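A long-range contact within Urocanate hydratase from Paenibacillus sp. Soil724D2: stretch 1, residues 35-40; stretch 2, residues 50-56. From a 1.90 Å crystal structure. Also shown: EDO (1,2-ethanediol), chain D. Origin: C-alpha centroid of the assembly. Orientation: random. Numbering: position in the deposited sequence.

Stretch 1, residues 35-40: NQKELI
Stretch 2, residues 50-56: RNWPSYH

A compact turn can dock onto the start of a helix with very little machinery: one apolar side chain, one aromatic ring and one hydrogen-bonded backbone carbonyl. Residues 35-40 and 50-56 of this urocanate hydratase illustrate the principle, burying 248 Å² between them, both sides summed.

The turn opens at Asn35 (phi/psi -152/67), with chi1 t and chi2 near -3°. Its backbone closes the loop on itself: Asn35 O accepts from Glu38 N at 2.8 Å and from Ile40 N at 3.1 Å, while Asn35 N donates to Ile40 O at 3.1 Å. Asn35 itself makes no contact with the second stretch.

Gln36 and Lys37 form a short 3-10 segment, with phi/psi of -51/-40 and -56/-31. Their backbone amides both donate to a 1,2-ethanediol molecule, probably from the crystallisation liquor: Gln36 N to EDO O2 at 2.8 Å and Lys37 N to EDO O1 at 3.0 Å. Gln36 has chi1 and chi2 both t, and its amide group is hydrogen-bonded elsewhere in the structure. Gln36 O accepts from Leu39 N at 2.8 Å and also lies 3.3 Å from Trp52 CZ2, a close contact oblique to the indole.

The CA-to-CB bond of Lys37 points away from the second stretch, with chi1 t; CD, CE and NZ are not modelled. Its closest contact with the second stretch is through Lys37 O, which sits at the edge of the indole, near the ring plane, and receives the single hydrogen bond between the stretches, from Trp52 NE1 at 3.3 Å with an N-H...O angle of 142°. The length and bend suggest a modest bond, but it gives the indole N-H a polar partner, while Leu39 packs on the ring face.

The CA-to-CB bond of Glu38 (phi/psi -101/16, chi1 and chi2 m) points away from the second stretch. The chain then enters a left-handed conformation at Leu39, phi/psi 63/16, whose CA-to-CB bond points toward the second stretch. With chi1 m and chi2 t, Leu39 is the centre of the contact, covered over 97 Å². Leu39 CA is 7.1 Å from Asn51 CA, which sets the register. Leu39 CD1 reaches the backbone just before the helix, 3.3 Å from Asn51 C. Leu39 CD2 lies over one face of Trp52, 3.6 Å from the centroid of the six-membered ring and 13° off its normal, a CH-pi contact; Leu39 CD2 also approaches Tyr55 CB at 4.5 Å. Ile40 (phi/psi -91/121, chi1 m, chi2 t) leaves the interface.

The receiving helix begins at Trp52 (phi/psi -68/-41) and keeps helical values through His56. Asn51 (phi/psi -172/174, chi1 p, chi2 51°) caps it: Asn51 OD1 accepts from Ser54 N and from Ser54 OG, each at 2.8 Å. The CA-to-CB bond of Trp52 points sideways, but chi1 m and chi2 near 109° bring its ring to the turn. Tyr55 (chi1 t, chi2 near 88°), one helical turn after Asn51, points its CA-to-CB bond toward the turn, and Tyr55 N donates to Asn51 O at 2.9 Å.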

ATOM      1  N   ASN A  35      -0.708 -26.830  -7.666  1.00 21.25           N
ATOM      2  CA  ASN A  35       0.397 -27.581  -7.036  1.00 22.22           C
ATOM      3  C   ASN A  35       0.261 -27.422  -5.514  1.00 23.39           C
ATOM      4  O   ASN A  35       1.068 -26.794  -4.838  1.00 23.23           O
ATOM      5  CB  ASN A  35       1.756 -27.107  -7.552  1.00 23.83           C
ATOM      6  CG  ASN A  35       2.906 -28.029  -7.148  1.00 29.13           C
ATOM      7  OD1 ASN A  35       2.721 -29.006  -6.430  1.00 25.87           O
ATOM      8  ND2 ASN A  35       4.108 -27.707  -7.615  1.00 28.79           N
ATOM      9  N   GLN A  36      -0.814 -28.004  -4.964  1.00 26.87           N
ATOM     10  CA  GLN A  36      -1.130 -27.895  -3.536  1.00 24.46           C
ATOM     11  C   GLN A  36       0.061 -28.244  -2.650  1.00 24.16           C
ATOM     12  O   GLN A  36       0.315 -27.603  -1.627  1.00 25.42           O
ATOM     13  CB  GLN A  36      -2.269 -28.857  -3.239  1.00 24.35           C
ATOM     14  CG  GLN A  36      -2.694 -28.831  -1.852  1.00 29.56           C
ATOM     15  CD  GLN A  36      -3.605 -29.983  -1.539  1.00 25.84           C
ATOM     16  OE1 GLN A  36      -3.264 -30.860  -0.745  1.00 25.29           O
ATOM     17  NE2 GLN A  36      -4.808 -29.939  -2.088  1.00 24.19           N
ATOM     18  N   LYS A  37       0.798 -29.264  -3.051  1.00 22.91           N
ATOM     19  CA  LYS A  37       1.943 -29.738  -2.315  1.00 25.11           C
ATOM     20  C   LYS A  37       2.957 -28.614  -2.090  1.00 25.61           C
ATOM     21  O   LYS A  37       3.683 -28.617  -1.084  1.00 25.43           O
ATOM     22  CB  LYS A  37       2.481 -30.918  -3.086  1.00 31.21           C
ATOM     23  CG  LYS A  37       3.587 -31.723  -2.701  1.00 37.10           C
ATOM     24  N   GLU A  38       3.060 -27.634  -2.998  1.00 24.18           N
ATOM     25  CA  GLU A  38       3.976 -26.487  -2.759  1.00 25.99           C
ATOM     26  C   GLU A  38       3.236 -25.228  -2.281  1.00 23.65           C
ATOM     27  O   GLU A  38       3.780 -24.120  -2.359  1.00 21.59           O
ATOM     28  CB  GLU A  38       4.804 -26.157  -4.012  1.00 27.88           C
ATOM     29  CG  GLU A  38       5.768 -27.256  -4.460  1.00 29.19           C
ATOM     30  CD  GLU A  38       6.849 -27.539  -3.425  1.00 39.63           C
ATOM     31  OE1 GLU A  38       7.159 -28.727  -3.178  1.00 48.23           O
ATOM     32  OE2 GLU A  38       7.374 -26.579  -2.824  1.00 44.33           O
ATOM     33  N   LEU A  39       1.988 -25.391  -1.822  1.00 21.49           N
ATOM     34  CA  LEU A  39       1.081 -24.304  -1.460  1.00 21.75           C
ATOM     35  C   LEU A  39       0.727 -23.423  -2.657  1.00 21.27           C
ATOM     36  O   LEU A  39       0.202 -22.314  -2.483  1.00 20.42           O
ATOM     37  CB  LEU A  39       1.669 -23.458  -0.321  1.00 15.81           C
ATOM     38  CG  LEU A  39       1.737 -24.212   1.012  1.00 20.49           C
ATOM     39  CD1 LEU A  39       2.560 -23.504   2.086  1.00 19.72           C
ATOM     40  CD2 LEU A  39       0.321 -24.437   1.541  1.00 23.00           C
ATOM     41  N   ILE A  40       0.969 -23.893  -3.881  1.00 19.11           N
ATOM     42  CA  ILE A  40       0.797 -23.040  -5.062  1.00 17.62           C
ATOM     43  C   ILE A  40      -0.625 -23.198  -5.580  1.00 16.36           C
ATOM     44  O   ILE A  40      -1.063 -24.309  -5.904  1.00 21.64           O
ATOM     45  CB  ILE A  40       1.826 -23.368  -6.151  1.00 19.20           C
ATOM     46  CG1 ILE A  40       3.238 -22.984  -5.682  1.00 19.24           C
ATOM     47  CG2 ILE A  40       1.485 -22.640  -7.436  1.00 20.70           C
ATOM     48  CD1 ILE A  40       4.322 -23.469  -6.629  1.00 22.96           C
ATOM     49  N   ARG A  50       2.819 -18.758   3.389  1.00 16.18           N
ATOM     50  CA  ARG A  50       4.242 -18.643   3.105  1.00 18.09           C
ATOM     51  C   ARG A  50       4.912 -20.008   3.109  1.00 16.87           C
ATOM     52  O   ARG A  50       5.856 -20.237   2.351  1.00 18.39           O
ATOM     53  CB  ARG A  50       4.937 -17.716   4.100  1.00 18.49           C
ATOM     54  CG  ARG A  50       6.344 -17.414   3.642  1.00 19.93           C
ATOM     55  CD  ARG A  50       7.070 -16.519   4.589  1.00 19.72           C
ATOM     56  NE  ARG A  50       6.331 -15.269   4.895  1.00 18.73           N
ATOM     57  CZ  ARG A  50       6.803 -14.325   5.695  1.00 19.48           C
ATOM     58  NH1 ARG A  50       7.999 -14.488   6.261  1.00 15.89           N
ATOM     59  NH2 ARG A  50       6.075 -13.249   5.976  1.00 16.70           N
ATOM     60  N   ASN A  51       4.429 -20.921   3.931  1.00 18.17           N
ATOM     61  CA  ASN A  51       5.064 -22.225   4.099  1.00 16.97           C
ATOM     62  C   ASN A  51       4.116 -23.056   4.945  1.00 18.47           C
ATOM     63  O   ASN A  51       3.079 -22.565   5.411  1.00 17.93           O
ATOM     64  CB  ASN A  51       6.451 -22.087   4.737  1.00 20.07           C
ATOM     65  CG  ASN A  51       6.426 -21.158   5.943  1.00 19.27           C
ATOM     66  OD1 ASN A  51       5.590 -21.331   6.836  1.00 18.37           O
ATOM     67  ND2 ASN A  51       7.309 -20.165   5.965  1.00 19.62           N
ATOM     68  N   TRP A  52       4.457 -24.348   5.112  1.00 20.58           N
ATOM     69  CA  TRP A  52       3.531 -25.237   5.793  1.00 19.75           C
ATOM     70  C   TRP A  52       3.398 -24.880   7.263  1.00 18.32           C
ATOM     71  O   TRP A  52       2.282 -24.887   7.799  1.00 21.00           O
ATOM     72  CB  TRP A  52       3.924 -26.709   5.603  1.00 20.15           C
ATOM     73  CG  TRP A  52       3.595 -27.167   4.232  1.00 20.57           C
ATOM     74  CD1 TRP A  52       4.468 -27.448   3.232  1.00 20.91           C
ATOM     75  CD2 TRP A  52       2.285 -27.366   3.691  1.00 20.66           C
ATOM     76  NE1 TRP A  52       3.795 -27.804   2.097  1.00 22.36           N
ATOM     77  CE2 TRP A  52       2.450 -27.789   2.352  1.00 21.61           C
ATOM     78  CE3 TRP A  52       0.991 -27.239   4.204  1.00 21.91           C
ATOM     79  CZ2 TRP A  52       1.374 -28.066   1.515  1.00 20.58           C
ATOM     80  CZ3 TRP A  52      -0.088 -27.538   3.379  1.00 21.35           C
ATOM     81  CH2 TRP A  52       0.113 -27.958   2.044  1.00 22.13           C
ATOM     82  N   PRO A  53       4.487 -24.537   7.942  1.00 22.13           N
ATOM     83  CA  PRO A  53       4.339 -23.999   9.308  1.00 24.66           C
ATOM     84  C   PRO A  53       3.350 -22.841   9.380  1.00 25.30           C
ATOM     85  O   PRO A  53       2.496 -22.817  10.275  1.00 20.96           O
ATOM     86  CB  PRO A  53       5.756 -23.559   9.662  1.00 22.75           C
ATOM     87  CG  PRO A  53       6.647 -24.395   8.824  1.00 24.29           C
ATOM     88  CD  PRO A  53       5.899 -24.646   7.528  1.00 23.07           C
ATOM     89  N   SER A  54       3.429 -21.885   8.450  1.00 19.78           N
ATOM     90  CA  SER A  54       2.456 -20.792   8.455  1.00 19.17           C
ATOM     91  C   SER A  54       1.039 -21.309   8.255  1.00 20.43           C
ATOM     92  O   SER A  54       0.100 -20.854   8.920  1.00 18.18           O
ATOM     93  CB  SER A  54       2.811 -19.782   7.366  1.00 18.31           C
ATOM     94  OG  SER A  54       4.042 -19.173   7.685  1.00 17.52           O
ATOM     95  N   TYR A  55       0.854 -22.242   7.306  1.00 18.64           N
ATOM     96  CA  TYR A  55      -0.472 -22.794   7.059  1.00 15.96           C
ATOM     97  C   TYR A  55      -1.050 -23.415   8.327  1.00 17.47           C
ATOM     98  O   TYR A  55      -2.196 -23.147   8.707  1.00 16.42           O
ATOM     99  CB  TYR A  55      -0.395 -23.832   5.928  1.00 17.55           C
ATOM    100  CG  TYR A  55      -1.616 -24.693   5.847  1.00 22.72           C
ATOM    101  CD1 TYR A  55      -2.713 -24.294   5.096  1.00 20.86           C
ATOM    102  CD2 TYR A  55      -1.676 -25.914   6.497  1.00 21.71           C
ATOM    103  CE1 TYR A  55      -3.845 -25.092   5.005  1.00 19.16           C
ATOM    104  CE2 TYR A  55      -2.813 -26.709   6.416  1.00 23.39           C
ATOM    105  CZ  TYR A  55      -3.889 -26.291   5.666  1.00 22.36           C
ATOM    106  OH  TYR A  55      -5.014 -27.071   5.604  1.00 28.01           O
ATOM    107  N   HIS A  56      -0.289 -24.291   8.983  1.00 19.32           N
ATOM    108  CA  HIS A  56      -0.830 -24.938  10.180  1.00 19.89           C
ATOM    109  C   HIS A  56      -1.162 -23.925  11.265  1.00 20.40           C
ATOM    110  O   HIS A  56      -2.174 -24.074  11.967  1.00 20.47           O
ATOM    111  CB  HIS A  56       0.156 -25.969  10.716  1.00 19.36           C
ATOM    112  CG  HIS A  56       0.351 -27.118   9.775  1.00 21.31           C
ATOM    113  ND1 HIS A  56      -0.665 -28.002   9.468  1.00 23.82           N
ATOM    114  CD2 HIS A  56       1.428 -27.510   9.057  1.00 22.93           C
ATOM    115  CE1 HIS A  56      -0.217 -28.899   8.607  1.00 23.06           C
ATOM    116  NE2 HIS A  56       1.050 -28.625   8.342  1.00 22.91           N
TER
HETATM  117  C1  EDO D 703      -0.825 -31.629  -6.140  1.00 27.01           C
HETATM  118  O1  EDO D 703       0.210 -31.053  -5.392  1.00 30.62           O
HETATM  119  C2  EDO D 703      -2.090 -30.850  -5.946  1.00 32.96           C
HETATM  120  O2  EDO D 703      -2.178 -29.705  -6.771  1.00 33.95           O